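Local coordinates for protein 2'-deoxycytidine 5'-triphosphate deaminase (Agrobacterium tumefaciens, PDB 2R9Q) that probably deaminates dCTP to dUTP, supplying a precursor for thymidine nucleotide synthesis, at residues Arg55-Ile67 against Arg124-Ile136. Numbering follows the deposited sequence.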
loop_
_atom_site.group_PDB
_atom_site.type_symbol
_atom_site.label_atom_id
_atom_site.label_comp_id
_atom_site.label_asym_id
_atom_site.label_seq_id
_atom_site.Cartn_x
_atom_site.Cartn_y
_atom_site.Cartn_z
ATOM N N ARG B 55 -11.172 4.069 16.222
ATOM C CA ARG B 55 -11.433 3.712 14.836
ATOM C C ARG B 55 -11.081 4.909 13.947
ATOM O O ARG B 55 -10.561 4.751 12.871
ATOM C CB ARG B 55 -12.917 3.290 14.749
ATOM C CG ARG B 55 -13.634 3.296 13.418
ATOM C CD ARG B 55 -13.492 1.960 12.791
ATOM N NE ARG B 55 -14.334 1.728 11.635
ATOM C CZ ARG B 55 -15.653 1.496 11.684
ATOM N NH1 ARG B 55 -16.325 1.523 12.832
ATOM N NH2 ARG B 55 -16.308 1.241 10.554
ATOM N N ALA B 56 -11.334 6.111 14.442
ATOM C CA ALA B 56 -11.031 7.317 13.703
ATOM C C ALA B 56 -10.811 8.520 14.610
ATOM O O ALA B 56 -11.378 8.603 15.681
ATOM C CB ALA B 56 -12.161 7.605 12.691
ATOM N N SER B 57 -9.975 9.435 14.141
ATOM C CA SER B 57 -9.920 10.816 14.606
ATOM C C SER B 57 -11.253 11.587 14.418
ATOM O O SER B 57 -12.024 11.331 13.509
ATOM C CB SER B 57 -8.802 11.547 13.847
ATOM O OG SER B 57 -8.766 12.928 14.144
ATOM N N PHE B 58 -11.483 12.546 15.292
ATOM C CA PHE B 58 -12.730 13.285 15.357
ATOM C C PHE B 58 -12.492 14.690 15.871
ATOM O O PHE B 58 -11.501 14.963 16.524
ATOM C CB PHE B 58 -13.725 12.552 16.258
ATOM C CG PHE B 58 -13.265 12.367 17.675
ATOM C CD1 PHE B 58 -13.706 13.210 18.670
ATOM C CD2 PHE B 58 -12.420 11.313 18.020
ATOM C CE1 PHE B 58 -13.319 13.029 19.971
ATOM C CE2 PHE B 58 -12.011 11.127 19.311
ATOM C CZ PHE B 58 -12.452 11.999 20.302
ATOM N N MET B 59 -13.407 15.583 15.553
ATOM C CA MET B 59 -13.391 16.927 16.107
ATOM C C MET B 59 -14.471 16.983 17.199
ATOM O O MET B 59 -15.615 16.659 16.946
ATOM C CB MET B 59 -13.606 17.979 15.003
ATOM C CG MET B 59 -13.239 19.430 15.399
ATOM S SD MET B 59 -11.566 19.729 16.045
ATOM C CE MET B 59 -10.602 19.487 14.549
ATOM N N PRO B 60 -14.095 17.342 18.434
ATOM C CA PRO B 60 -15.083 17.314 19.505
ATOM C C PRO B 60 -16.327 18.124 19.152
ATOM O O PRO B 60 -17.437 17.626 19.245
ATOM C CB PRO B 60 -14.340 17.955 20.681
ATOM C CG PRO B 60 -12.952 17.700 20.386
ATOM C CD PRO B 60 -12.782 17.767 18.926
ATOM N N GLY B 61 -16.097 19.356 18.725
ATOM C CA GLY B 61 -17.149 20.296 18.391
ATOM C C GLY B 61 -17.585 21.125 19.589
ATOM O O GLY B 61 -17.206 20.806 20.744
ATOM N N PRO B 62 -18.370 22.196 19.317
ATOM C CA PRO B 62 -18.912 23.158 20.284
ATOM C C PRO B 62 -19.754 22.535 21.394
ATOM O O PRO B 62 -20.599 21.682 21.126
ATOM C CB PRO B 62 -19.772 24.079 19.413
ATOM C CG PRO B 62 -19.221 23.958 18.054
ATOM C CD PRO B 62 -18.774 22.547 17.943
ATOM N N GLY B 63 -19.486 22.939 22.632
ATOM C CA GLY B 63 -20.125 22.347 23.800
ATOM C C GLY B 63 -20.012 20.832 23.909
ATOM O O GLY B 63 -20.933 20.184 24.406
ATOM N N THR B 64 -18.892 20.263 23.449
ATOM C CA THR B 64 -18.627 18.834 23.607
ATOM C C THR B 64 -17.304 18.593 24.327
ATOM O O THR B 64 -16.261 19.044 23.867
ATOM C CB THR B 64 -18.554 18.076 22.255
ATOM O OG1 THR B 64 -19.691 18.389 21.435
ATOM C CG2 THR B 64 -18.468 16.559 22.501
ATOM N N ARG B 65 -17.366 17.887 25.458
ATOM C CA ARG B 65 -16.174 17.398 26.152
ATOM C C ARG B 65 -15.542 16.249 25.374
ATOM O O ARG B 65 -16.238 15.409 24.825
ATOM C CB ARG B 65 -16.497 16.934 27.572
ATOM C CG ARG B 65 -17.098 18.018 28.478
ATOM C CD ARG B 65 -17.145 17.583 29.936
ATOM N NE ARG B 65 -17.789 16.277 30.114
ATOM C CZ ARG B 65 -17.523 15.402 31.093
ATOM N NH1 ARG B 65 -16.600 15.661 32.027
ATOM N NH2 ARG B 65 -18.177 14.244 31.129
ATOM N N VAL B 66 -14.213 16.229 25.326
ATOM C CA VAL B 66 -13.497 15.155 24.641
ATOM C C VAL B 66 -13.890 13.785 25.220
ATOM O O VAL B 66 -14.089 12.826 24.466
ATOM C CB VAL B 66 -11.951 15.360 24.672
ATOM C CG1 VAL B 66 -11.254 14.134 24.129
ATOM C CG2 VAL B 66 -11.551 16.607 23.891
ATOM N N ILE B 67 -14.051 13.732 26.549
ATOM C CA ILE B 67 -14.422 12.498 27.243
ATOM C C ILE B 67 -15.810 11.958 26.847
ATOM O O ILE B 67 -15.998 10.758 26.851
ATOM C CB ILE B 67 -14.255 12.609 28.805
ATOM C CG1 ILE B 67 -13.959 11.225 29.409
ATOM C CG2 ILE B 67 -15.463 13.284 29.484
ATOM C CD1 ILE B 67 -12.657 10.573 28.908
ATOM N N ARG B 124 -1.949 15.327 17.152
ATOM C CA ARG B 124 -2.851 16.466 17.271
ATOM C C ARG B 124 -3.224 16.640 18.743
ATOM O O ARG B 124 -3.709 15.716 19.375
ATOM C CB ARG B 124 -4.156 16.218 16.507
ATOM C CG ARG B 124 -4.015 16.031 15.040
ATOM C CD ARG B 124 -3.697 17.307 14.363
ATOM N NE ARG B 124 -3.793 17.172 12.911
ATOM C CZ ARG B 124 -2.766 16.908 12.115
ATOM N NH1 ARG B 124 -1.540 16.717 12.601
ATOM N NH2 ARG B 124 -2.965 16.818 10.816
ATOM N N VAL B 125 -2.996 17.828 19.287
ATOM C CA VAL B 125 -3.591 18.213 20.563
ATOM C C VAL B 125 -5.067 18.630 20.418
ATOM O O VAL B 125 -5.435 19.415 19.534
ATOM C CB VAL B 125 -2.789 19.283 21.269
ATOM C CG1 VAL B 125 -3.415 19.622 22.602
ATOM C CG2 VAL B 125 -1.387 18.799 21.480
ATOM N N MET B 126 -5.920 18.053 21.257
ATOM C CA MET B 126 -7.311 18.491 21.317
ATOM C C MET B 126 -7.738 19.008 22.700
ATOM O O MET B 126 -7.223 18.596 23.740
ATOM C CB MET B 126 -8.299 17.456 20.734
ATOM C CG MET B 126 -8.103 16.030 21.146
ATOM S SD MET B 126 -9.168 14.847 20.284
ATOM C CE MET B 126 -10.783 15.271 20.845
ATOM N N THR B 127 -8.631 20.001 22.639
ATOM C CA THR B 127 -9.290 20.608 23.772
ATOM C C THR B 127 -10.776 20.225 23.774
ATOM O O THR B 127 -11.336 19.831 22.754
ATOM C CB THR B 127 -9.180 22.179 23.796
ATOM O OG1 THR B 127 -9.685 22.752 22.583
ATOM C CG2 THR B 127 -7.834 22.648 24.040
ATOM N N ASP B 128 -11.396 20.331 24.945
ATOM C CA ASP B 128 -12.861 20.328 25.064
ATOM C C ASP B 128 -13.425 21.443 24.174
ATOM O O ASP B 128 -12.836 22.525 24.074
ATOM C CB ASP B 128 -13.303 20.571 26.510
ATOM C CG ASP B 128 -13.125 19.348 27.437
ATOM O OD1 ASP B 128 -12.686 18.246 27.018
ATOM O OD2 ASP B 128 -13.456 19.513 28.629
ATOM N N ASN B 129 -14.544 21.160 23.511
ATOM C CA ASN B 129 -15.239 22.126 22.657
ATOM C C ASN B 129 -14.484 22.519 21.394
ATOM O O ASN B 129 -14.843 23.493 20.760
ATOM C CB ASN B 129 -15.617 23.388 23.453
ATOM C CG ASN B 129 -16.261 23.059 24.786
ATOM O OD1 ASN B 129 -17.149 22.202 24.861
ATOM N ND2 ASN B 129 -15.793 23.713 25.851
ATOM N N ALA B 130 -13.490 21.715 21.009
ATOM C CA ALA B 130 -12.567 22.036 19.916
ATOM C C ALA B 130 -13.176 22.020 18.497
ATOM O O ALA B 130 -13.929 21.125 18.112
ATOM C CB ALA B 130 -11.305 21.118 19.986
ATOM N N GLN B 131 -12.830 23.056 17.747
ATOM C CA GLN B 131 -13.220 23.224 16.347
ATOM C C GLN B 131 -12.006 23.161 15.439
ATOM O O GLN B 131 -12.118 22.934 14.248
ATOM C CB GLN B 131 -13.944 24.556 16.171
ATOM C CG GLN B 131 -15.354 24.519 16.703
ATOM C CD GLN B 131 -15.963 25.897 16.816
ATOM O OE1 GLN B 131 -15.848 26.709 15.890
ATOM N NE2 GLN B 131 -16.626 26.171 17.937
ATOM N N GLU B 132 -10.846 23.362 16.041
ATOM C CA GLU B 132 -9.569 23.206 15.402
ATOM C C GLU B 132 -8.658 22.461 16.369
ATOM O O GLU B 132 -8.800 22.600 17.578
ATOM C CB GLU B 132 -9.013 24.593 15.081
ATOM C CG GLU B 132 -7.841 24.609 14.111
ATOM C CD GLU B 132 -7.615 25.994 13.521
ATOM O OE1 GLU B 132 -8.361 26.911 13.927
ATOM O OE2 GLU B 132 -6.715 26.153 12.652
ATOM N N PHE B 133 -7.748 21.661 15.825
ATOM C CA PHE B 133 -6.679 21.026 16.617
ATOM C C PHE B 133 -5.544 21.994 16.907
ATOM O O PHE B 133 -5.401 23.027 16.243
ATOM C CB PHE B 133 -6.085 19.807 15.898
ATOM C CG PHE B 133 -7.008 18.644 15.807
ATOM C CD1 PHE B 133 -7.637 18.134 16.945
ATOM C CD2 PHE B 133 -7.235 18.031 14.602
ATOM C CE1 PHE B 133 -8.478 17.033 16.866
ATOM C CE2 PHE B 133 -8.066 16.933 14.517
ATOM C CZ PHE B 133 -8.694 16.437 15.635
ATOM N N ASP B 134 -4.766 21.657 17.932
ATOM C CA ASP B 134 -3.511 22.338 18.245
ATOM C C ASP B 134 -3.646 23.836 18.598
ATOM O O ASP B 134 -2.652 24.551 18.677
ATOM C CB ASP B 134 -2.505 22.162 17.104
ATOM C CG ASP B 134 -2.130 20.697 16.834
ATOM O OD1 ASP B 134 -2.240 19.841 17.720
ATOM O OD2 ASP B 134 -1.682 20.410 15.712
ATOM N N LYS B 135 -4.882 24.277 18.827
ATOM C CA LYS B 135 -5.188 25.629 19.251
ATOM C C LYS B 135 -5.994 25.571 20.554
ATOM O O LYS B 135 -7.021 24.895 20.649
ATOM C CB LYS B 135 -5.949 26.409 18.162
ATOM C CG LYS B 135 -5.182 26.578 16.852
ATOM C CD LYS B 135 -3.965 27.474 17.017
ATOM C CE LYS B 135 -2.818 27.107 16.025
ATOM N NZ LYS B 135 -2.073 25.829 16.367
ATOM N N ILE B 136 -5.466 26.258 21.560
ATOM C CA ILE B 136 -6.097 26.426 22.837
ATOM C C ILE B 136 -6.649 27.877 22.857
ATOM O O ILE B 136 -5.891 28.848 22.691
ATOM C CB ILE B 136 -5.106 26.163 23.980
ATOM C CG1 ILE B 136 -4.512 24.754 23.870
ATOM C CG2 ILE B 136 -5.788 26.294 25.343
ATOM C CD1 ILE B 136 -3.448 24.560 22.842
HETATM O O HOH W 1 -12.846 15.955 28.240
#
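Phe58 meets Met126 in a Met-aromatic contact: Met126 SD stands above the Phe58 ring, 4.7 Å from the ring centroid, and Met126 CE bends round to Phe58 CE1. Phe58 O also lies at the edge of the Phe133 ring, near its plane. Met59 supplies the second such contact, its SD over the Phe133 face, 4.3 Å from the centroid. A chi1 of -165° sends Met59 CG opposite the backbone N, and bends at chi2 and chi3 bring CE over the same face in a CH-pi contact (3.6 Å to the centroid, 10° off the ring normal); Arg124 CB, from the ring's own segment, lies over the opposite face toward its rim. Pro60 CG presses on Met126 CE at 3.3 Å, closer than two carbons normally approach. Backbone pairing follows: Gly61 N donates to Ala130 O (2.9 Å), and Asn129 N to Thr64 O (2.7 Å), tying together two type II turns, Gly61-Thr64 and Thr127-Ala130. At the N-terminus of helix 66-71, Val66 N reaches Asp128 OD1 (3.0 Å, 168° at the hydrogen) from above the carboxylate plane; a water bridges the same oxygen to Ile67 N. Val66 CG2 packs on Met126 CE. Strand 121-127 pairs with strand 143-150, whose Tyr145 touches both Val66 and Met126. Strand 135-136 joins strand 106-112, and a second subunit packs against Ser57 and Phe58.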